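Local coordinates for soluble lytic transglycosylase B3 (Pseudomonas aeruginosa, PDB 5AO7), which probably acts as a lytic transglycosylase, cleaving the glycan strands of bacterial peptidoglycan and leaving 1,6-anhydro-N-acetylmuramic acid ends, at the AH0/NAG site and the 2-acetamido-2-deoxy-beta-D-glucopyranose site. Coordinates in Å, arbitrary orientation; residue numbers count along the deposited sequence, not the author numbering.

Contact 1 and contact 2 appear to be neighbouring positions along one saccharide-binding groove in a single chain, the centres of their C-alpha atoms about 11 Å apart. Gln206 belongs to both: its side-chain amide serves the sugar of contact 1, while its backbone carbonyl lies near the sugar of contact 2. A second seam runs through the end of helix 318-326, where Tyr326 lines contact 2 and the next residue, Asn327, lines contact 1. Glu144 faces the stretch between the two NAG units. The layout suggests binding positions on either side of the cleavage point of a longer glycan strand.

Contact 1: the AH0/NAG site. Residues 108, 143-144, 146, 150-152, 206, 327, 332. With AH0 (2-(2-acetylamino-4-hydroxy-6,8-dioxa-bicyclo[3.2.1]oct-3-yloxy)-propionic acid), chain B; NAG (2-acetamido-2-deoxy-beta-D-glucopyranose), chain C.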
loop_
_atom_site.group_PDB
_atom_site.type_symbol
_atom_site.label_atom_id
_atom_site.label_comp_id
_atom_site.label_asym_id
_atom_site.label_seq_id
_atom_site.Cartn_x
_atom_site.Cartn_y
_atom_site.Cartn_z
ATOM N N ARG A 108 -2.679 -17.937 3.910
ATOM C CA ARG A 108 -1.582 -17.048 3.545
ATOM C C ARG A 108 -0.548 -16.991 4.674
ATOM O O ARG A 108 0.647 -16.863 4.425
ATOM C CB ARG A 108 -2.090 -15.631 3.197
ATOM C CG ARG A 108 -0.950 -14.671 2.815
ATOM C CD ARG A 108 -1.416 -13.384 2.136
ATOM N NE ARG A 108 -1.962 -13.653 0.804
ATOM C CZ ARG A 108 -3.259 -13.679 0.526
ATOM N NH1 ARG A 108 -4.143 -13.442 1.485
ATOM N NH2 ARG A 108 -3.674 -13.944 -0.704
ATOM N N MET A 143 1.595 -10.090 0.507
ATOM C CA MET A 143 0.553 -9.126 0.180
ATOM C C MET A 143 0.635 -8.671 -1.276
ATOM O O MET A 143 -0.381 -8.401 -1.902
ATOM C CB MET A 143 0.632 -7.915 1.106
ATOM C CG MET A 143 0.254 -8.195 2.544
ATOM S SD MET A 143 -1.492 -8.653 2.699
ATOM C CE MET A 143 -2.265 -7.159 2.114
ATOM N N GLU A 144 1.849 -8.603 -1.820
ATOM C CA GLU A 144 2.034 -8.062 -3.172
ATOM C C GLU A 144 1.797 -9.061 -4.289
ATOM O O GLU A 144 1.193 -8.709 -5.318
ATOM C CB GLU A 144 3.450 -7.481 -3.307
ATOM C CG GLU A 144 3.680 -6.213 -2.535
ATOM C CD GLU A 144 2.743 -5.082 -2.940
ATOM O OE1 GLU A 144 2.250 -5.074 -4.093
ATOM O OE2 GLU A 144 2.500 -4.187 -2.103
ATOM N N ASN A 146 1.402 -12.769 -3.396
ATOM C CA ASN A 146 1.188 -14.075 -2.800
ATOM C C ASN A 146 2.463 -14.930 -2.850
ATOM O O ASN A 146 2.426 -16.101 -3.228
ATOM C CB ASN A 146 0.040 -14.787 -3.517
ATOM C CG ASN A 146 -0.676 -15.777 -2.626
ATOM O OD1 ASN A 146 -0.703 -15.621 -1.402
ATOM N ND2 ASN A 146 -1.258 -16.811 -3.235
ATOM N N HIS A 150 1.126 -14.881 -7.726
ATOM C CA HIS A 150 0.238 -13.970 -8.433
ATOM C C HIS A 150 0.943 -12.655 -8.718
ATOM O O HIS A 150 0.817 -11.691 -7.961
ATOM C CB HIS A 150 -1.038 -13.721 -7.630
ATOM C CG HIS A 150 -1.971 -14.891 -7.598
ATOM N ND1 HIS A 150 -1.691 -16.048 -6.902
ATOM C CD2 HIS A 150 -3.180 -15.083 -8.175
ATOM C CE1 HIS A 150 -2.687 -16.900 -7.051
ATOM N NE2 HIS A 150 -3.604 -16.340 -7.819
ATOM N N MET A 151 1.690 -12.625 -9.813
ATOM C CA MET A 151 2.416 -11.428 -10.209
ATOM C C MET A 151 1.578 -10.656 -11.190
ATOM O O MET A 151 1.876 -9.518 -11.553
ATOM C CB MET A 151 3.767 -11.787 -10.818
ATOM C CG MET A 151 4.678 -12.537 -9.878
ATOM S SD MET A 151 6.233 -12.890 -10.704
ATOM C CE MET A 151 6.564 -14.560 -10.168
ATOM N N GLY A 152 0.500 -11.290 -11.615
ATOM C CA GLY A 152 -0.307 -10.742 -12.666
ATOM C C GLY A 152 0.089 -11.544 -13.888
ATOM O O GLY A 152 1.050 -12.317 -13.867
ATOM N N GLN A 206 6.132 -6.350 -7.080
ATOM C CA GLN A 206 5.189 -5.373 -7.606
ATOM C C GLN A 206 5.770 -3.958 -7.531
ATOM O O GLN A 206 5.067 -2.995 -7.232
ATOM C CB GLN A 206 3.850 -5.474 -6.874
ATOM C CG GLN A 206 3.183 -6.834 -7.113
ATOM C CD GLN A 206 2.565 -6.947 -8.506
ATOM O OE1 GLN A 206 1.549 -6.323 -8.801
ATOM N NE2 GLN A 206 3.172 -7.757 -9.358
ATOM N N ASN A 327 3.108 1.124 -0.246
ATOM C CA ASN A 327 1.741 1.233 -0.716
ATOM C C ASN A 327 0.971 2.157 0.227
ATOM O O ASN A 327 0.731 1.803 1.378
ATOM C CB ASN A 327 1.097 -0.148 -0.790
ATOM C CG ASN A 327 -0.182 -0.147 -1.585
ATOM O OD1 ASN A 327 -1.243 0.211 -1.076
ATOM N ND2 ASN A 327 -0.091 -0.547 -2.847
ATOM N N TYR A 332 -3.688 -1.410 3.988
ATOM C CA TYR A 332 -2.601 -2.243 3.493
ATOM C C TYR A 332 -1.503 -2.351 4.541
ATOM O O TYR A 332 -1.025 -3.436 4.827
ATOM C CB TYR A 332 -2.049 -1.666 2.189
ATOM C CG TYR A 332 -0.756 -2.292 1.696
ATOM C CD1 TYR A 332 0.475 -1.822 2.135
ATOM C CD2 TYR A 332 -0.770 -3.347 0.785
ATOM C CE1 TYR A 332 1.654 -2.380 1.696
ATOM C CE2 TYR A 332 0.416 -3.916 0.322
ATOM C CZ TYR A 332 1.627 -3.422 0.788
ATOM O OH TYR A 332 2.816 -3.954 0.342
HETATM C C1 AH0 B . -3.592 -11.500 -5.459
HETATM C C2 AH0 B . -4.803 -10.744 -5.353
HETATM N N2 AH0 B . -4.956 -9.978 -6.516
HETATM C C7 AH0 B . -6.144 -9.100 -6.715
HETATM O O7 AH0 B . -7.030 -9.033 -5.855
HETATM C C8 AH0 B . -6.265 -8.254 -8.032
HETATM C C3 AH0 B . -4.635 -9.726 -4.021
HETATM O O3 AH0 B . -4.880 -10.338 -2.984
HETATM C C4 AH0 B . -3.045 -9.182 -4.114
HETATM O O4 AH0 B . -3.011 -8.198 -5.024
HETATM C C5 AH0 B . -2.199 -10.279 -4.571
HETATM O O5 AH0 B . -2.589 -10.644 -5.773
HETATM C C6 AH0 B . -2.367 -11.499 -3.696
HETATM O O6 AH0 B . -3.238 -12.133 -4.165
HETATM C CA AH0 B . -5.600 -9.604 -1.982
HETATM C CB AH0 B . -6.516 -10.566 -1.277
HETATM C C1 NAG C . -1.935 -7.246 -4.817
HETATM C C2 NAG C . -1.509 -6.670 -6.151
HETATM C C3 NAG C . -0.479 -5.561 -5.981
HETATM C C4 NAG C . -1.014 -4.533 -5.013
HETATM C C5 NAG C . -1.414 -5.228 -3.723
HETATM C C6 NAG C . -1.971 -4.206 -2.679
HETATM C C7 NAG C . -1.503 -8.106 -8.173
HETATM C C8 NAG C . -0.744 -9.173 -8.976
HETATM N N2 NAG C . -0.903 -7.671 -6.953
HETATM O O3 NAG C . -0.185 -4.942 -7.238
HETATM O O4 NAG C . -0.002 -3.595 -4.780
HETATM O O5 NAG C . -2.380 -6.171 -3.999
HETATM O O6 NAG C . -3.396 -4.259 -2.682
HETATM O O7 NAG C . -2.560 -7.660 -8.568
#
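The end of helix 134-145 forms the floor of this cleft, where Met143 O lies 3.5 Å from NAG C1, and NAG lies across it with AH0, the anhydromuramic unit, joined at its C1. Glu144 grips the sugar at two points. Its backbone carbonyl O takes the acetamide N-H of NAG N2 at 2.9 Å, in the carbonyl plane, and its side chain, bent at chi2 (-59°), brings OE1 to 2.8 Å from the NAG 4-hydroxyl O4, using the syn lone pair. The other carboxylate oxygen is pinned from behind: Tyr332 OH donates to the anti lone pair of OE2 at 2.5 Å. Tyr332 walls the C6 end, its CD2-CE2 side meeting NAG C6 obliquely (CD2 3.8 Å from C6), while Asn327 CB packs on the rim of one ring face. On the opposite wall, Gln206 OE1 receives the NAG 3-hydroxyl O3 at 2.7 Å, in plane on a lone pair; its NE2 reaches Met151 O from above that carbonyl plane. The acetamide methyl C8 fits into a corner of Gln206 CD and Gly152 CA, each 4.0 Å away. Toward AH0 the enclosure thins to His150 CB, Asn146 CB and the tip of Arg108, whose NE is tied to Asn146 OD1. More than half of the poorly ordered AH0 surface stays uncovered by protein, the open edge. The anhydro end marks a lytic product, likely held on the leaving-group side with NAG O4, where a strand would continue, against Glu144, the expected catalytic acid.

Contact 2: the 2-acetamido-2-deoxy-beta-D-glucopyranose site. Residues 206-208, 211, 241, 325-326. With NAG (2-acetamido-2-deoxy-beta-D-glucopyranose), chain D.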
loop_
_atom_site.group_PDB
_atom_site.type_symbol
_atom_site.label_atom_id
_atom_site.label_comp_id
_atom_site.label_asym_id
_atom_site.label_seq_id
_atom_site.Cartn_x
_atom_site.Cartn_y
_atom_site.Cartn_z
ATOM N N GLN A 206 6.132 -6.350 -7.080
ATOM C CA GLN A 206 5.189 -5.373 -7.606
ATOM C C GLN A 206 5.770 -3.958 -7.531
ATOM O O GLN A 206 5.067 -2.995 -7.232
ATOM C CB GLN A 206 3.850 -5.474 -6.874
ATOM C CG GLN A 206 3.183 -6.834 -7.113
ATOM C CD GLN A 206 2.565 -6.947 -8.506
ATOM O OE1 GLN A 206 1.549 -6.323 -8.801
ATOM N NE2 GLN A 206 3.172 -7.757 -9.358
ATOM N N PHE A 207 7.075 -3.869 -7.795
ATOM C CA PHE A 207 7.742 -2.599 -8.069
ATOM C C PHE A 207 7.252 -1.989 -9.378
ATOM O O PHE A 207 7.196 -2.690 -10.400
ATOM C CB PHE A 207 9.247 -2.787 -8.222
ATOM C CG PHE A 207 10.012 -2.900 -6.940
ATOM C CD1 PHE A 207 9.403 -2.794 -5.702
ATOM C CD2 PHE A 207 11.389 -3.075 -6.996
ATOM C CE1 PHE A 207 10.165 -2.878 -4.518
ATOM C CE2 PHE A 207 12.152 -3.162 -5.836
ATOM C CZ PHE A 207 11.541 -3.053 -4.595
ATOM N N ILE A 208 6.967 -0.692 -9.404
ATOM C CA ILE A 208 6.792 -0.029 -10.700
ATOM C C ILE A 208 8.196 0.187 -11.268
ATOM O O ILE A 208 9.179 0.166 -10.520
ATOM C CB ILE A 208 6.031 1.302 -10.567
ATOM C CG1 ILE A 208 6.828 2.258 -9.682
ATOM C CG2 ILE A 208 4.636 1.060 -9.980
ATOM C CD1 ILE A 208 6.201 3.643 -9.495
ATOM N N THR A 211 10.761 2.490 -9.601
ATOM C CA THR A 211 11.172 1.957 -8.306
ATOM C C THR A 211 12.153 0.795 -8.474
ATOM O O THR A 211 13.134 0.684 -7.753
ATOM C CB THR A 211 9.950 1.520 -7.492
ATOM O OG1 THR A 211 9.216 2.704 -7.158
ATOM C CG2 THR A 211 10.408 0.832 -6.200
ATOM N N TYR A 241 14.290 -1.493 -0.417
ATOM C CA TYR A 241 13.274 -0.437 -0.455
ATOM C C TYR A 241 12.734 -0.098 0.936
ATOM O O TYR A 241 12.552 1.072 1.280
ATOM C CB TYR A 241 12.118 -0.857 -1.362
ATOM C CG TYR A 241 11.131 0.264 -1.662
ATOM C CD1 TYR A 241 11.501 1.353 -2.435
ATOM C CD2 TYR A 241 9.852 0.242 -1.143
ATOM C CE1 TYR A 241 10.601 2.382 -2.702
ATOM C CE2 TYR A 241 8.948 1.255 -1.409
ATOM C CZ TYR A 241 9.327 2.318 -2.192
ATOM O OH TYR A 241 8.425 3.326 -2.447
ATOM N N LYS A 325 5.134 3.755 2.378
ATOM C CA LYS A 325 5.909 4.184 1.204
ATOM C C LYS A 325 5.842 3.120 0.136
ATOM O O LYS A 325 5.996 3.409 -1.053
ATOM C CB LYS A 325 7.359 4.484 1.573
ATOM C CG LYS A 325 7.529 5.740 2.436
ATOM C CD LYS A 325 8.912 6.344 2.273
ATOM C CE LYS A 325 9.052 7.645 3.049
ATOM N NZ LYS A 325 9.062 7.414 4.519
ATOM N N TYR A 326 5.600 1.882 0.560
ATOM C CA TYR A 326 5.482 0.772 -0.365
ATOM C C TYR A 326 4.130 0.836 -1.045
ATOM O O TYR A 326 4.014 0.664 -2.259
ATOM C CB TYR A 326 5.674 -0.568 0.374
ATOM C CG TYR A 326 6.268 -1.663 -0.486
ATOM C CD1 TYR A 326 5.497 -2.312 -1.448
ATOM C CD2 TYR A 326 7.592 -2.051 -0.337
ATOM C CE1 TYR A 326 6.031 -3.302 -2.231
ATOM C CE2 TYR A 326 8.132 -3.051 -1.126
ATOM C CZ TYR A 326 7.343 -3.669 -2.068
ATOM O OH TYR A 326 7.868 -4.675 -2.867
HETATM C C1 NAG D . 3.749 2.987 -5.775
HETATM C C2 NAG D . 5.220 2.610 -5.463
HETATM C C3 NAG D . 6.136 3.733 -4.904
HETATM C C4 NAG D . 5.891 4.974 -5.692
HETATM C C5 NAG D . 4.428 5.299 -5.503
HETATM C C6 NAG D . 4.182 6.762 -5.780
HETATM C C7 NAG D . 6.204 0.351 -5.236
HETATM C C8 NAG D . 6.237 -0.877 -4.416
HETATM N N2 NAG D . 5.404 1.323 -4.792
HETATM O O1 NAG D . 3.323 1.980 -6.647
HETATM O O3 NAG D . 7.392 3.159 -5.180
HETATM O O4 NAG D . 6.739 5.937 -5.140
HETATM O O5 NAG D . 3.734 4.328 -6.324
HETATM O O6 NAG D . 2.915 7.162 -5.285
HETATM O O7 NAG D . 6.869 0.453 -6.257
HETATM O O HOH W 1 9.677 5.686 -3.708
#
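Gln206 sits in the left-handed helical region (phi 56°, psi 38°) and turns the chain into extended Phe207 and Ile208, while across the pocket Tyr326 closes helix 318-326 with its carbonyl pointing at the sugar. That carbonyl anchors the acetamide of the partly occupied NAG: N2 donates to Tyr326 O at 3.0 Å, almost straight, in the carbonyl plane and on a lone pair. The acetamide methyl C8 then lies over one face of the Tyr326 ring, 3.7 Å from its centroid and shifted toward the CD1-CE1 rim, with Phe207 CD1 closing in at 3.9 Å. On the acetamide oxygen O7, the N-H of Ile208 and the hydroxyl of Thr211 give only weak bonds. Ile208 places CG1 in the crowded position between backbone N and carbonyl carbon (chi1 62°), then runs straight out so that its tip CD1 lies 4.0 Å from ring carbon C4. The 3-hydroxyl is held from two directions: Thr211 OG1 hydrogen-bonds O3 at 2.7 Å, and O3 donates to Tyr241 OH at 2.9 Å. Tyr241 OH passes its own hydrogen to Lys325 O, approaching well above that carbonyl plane, which fixes the phenol as acceptor for the sugar. The pocket thus appears to recognise the N-acetyl group and O3 together, likely as a further strand position beyond the O4 end of contact 1. Water 1 extends the grip, lying 3.0 Å from Tyr241 OH and 3.3 Å from the NAG 4-hydroxyl O4.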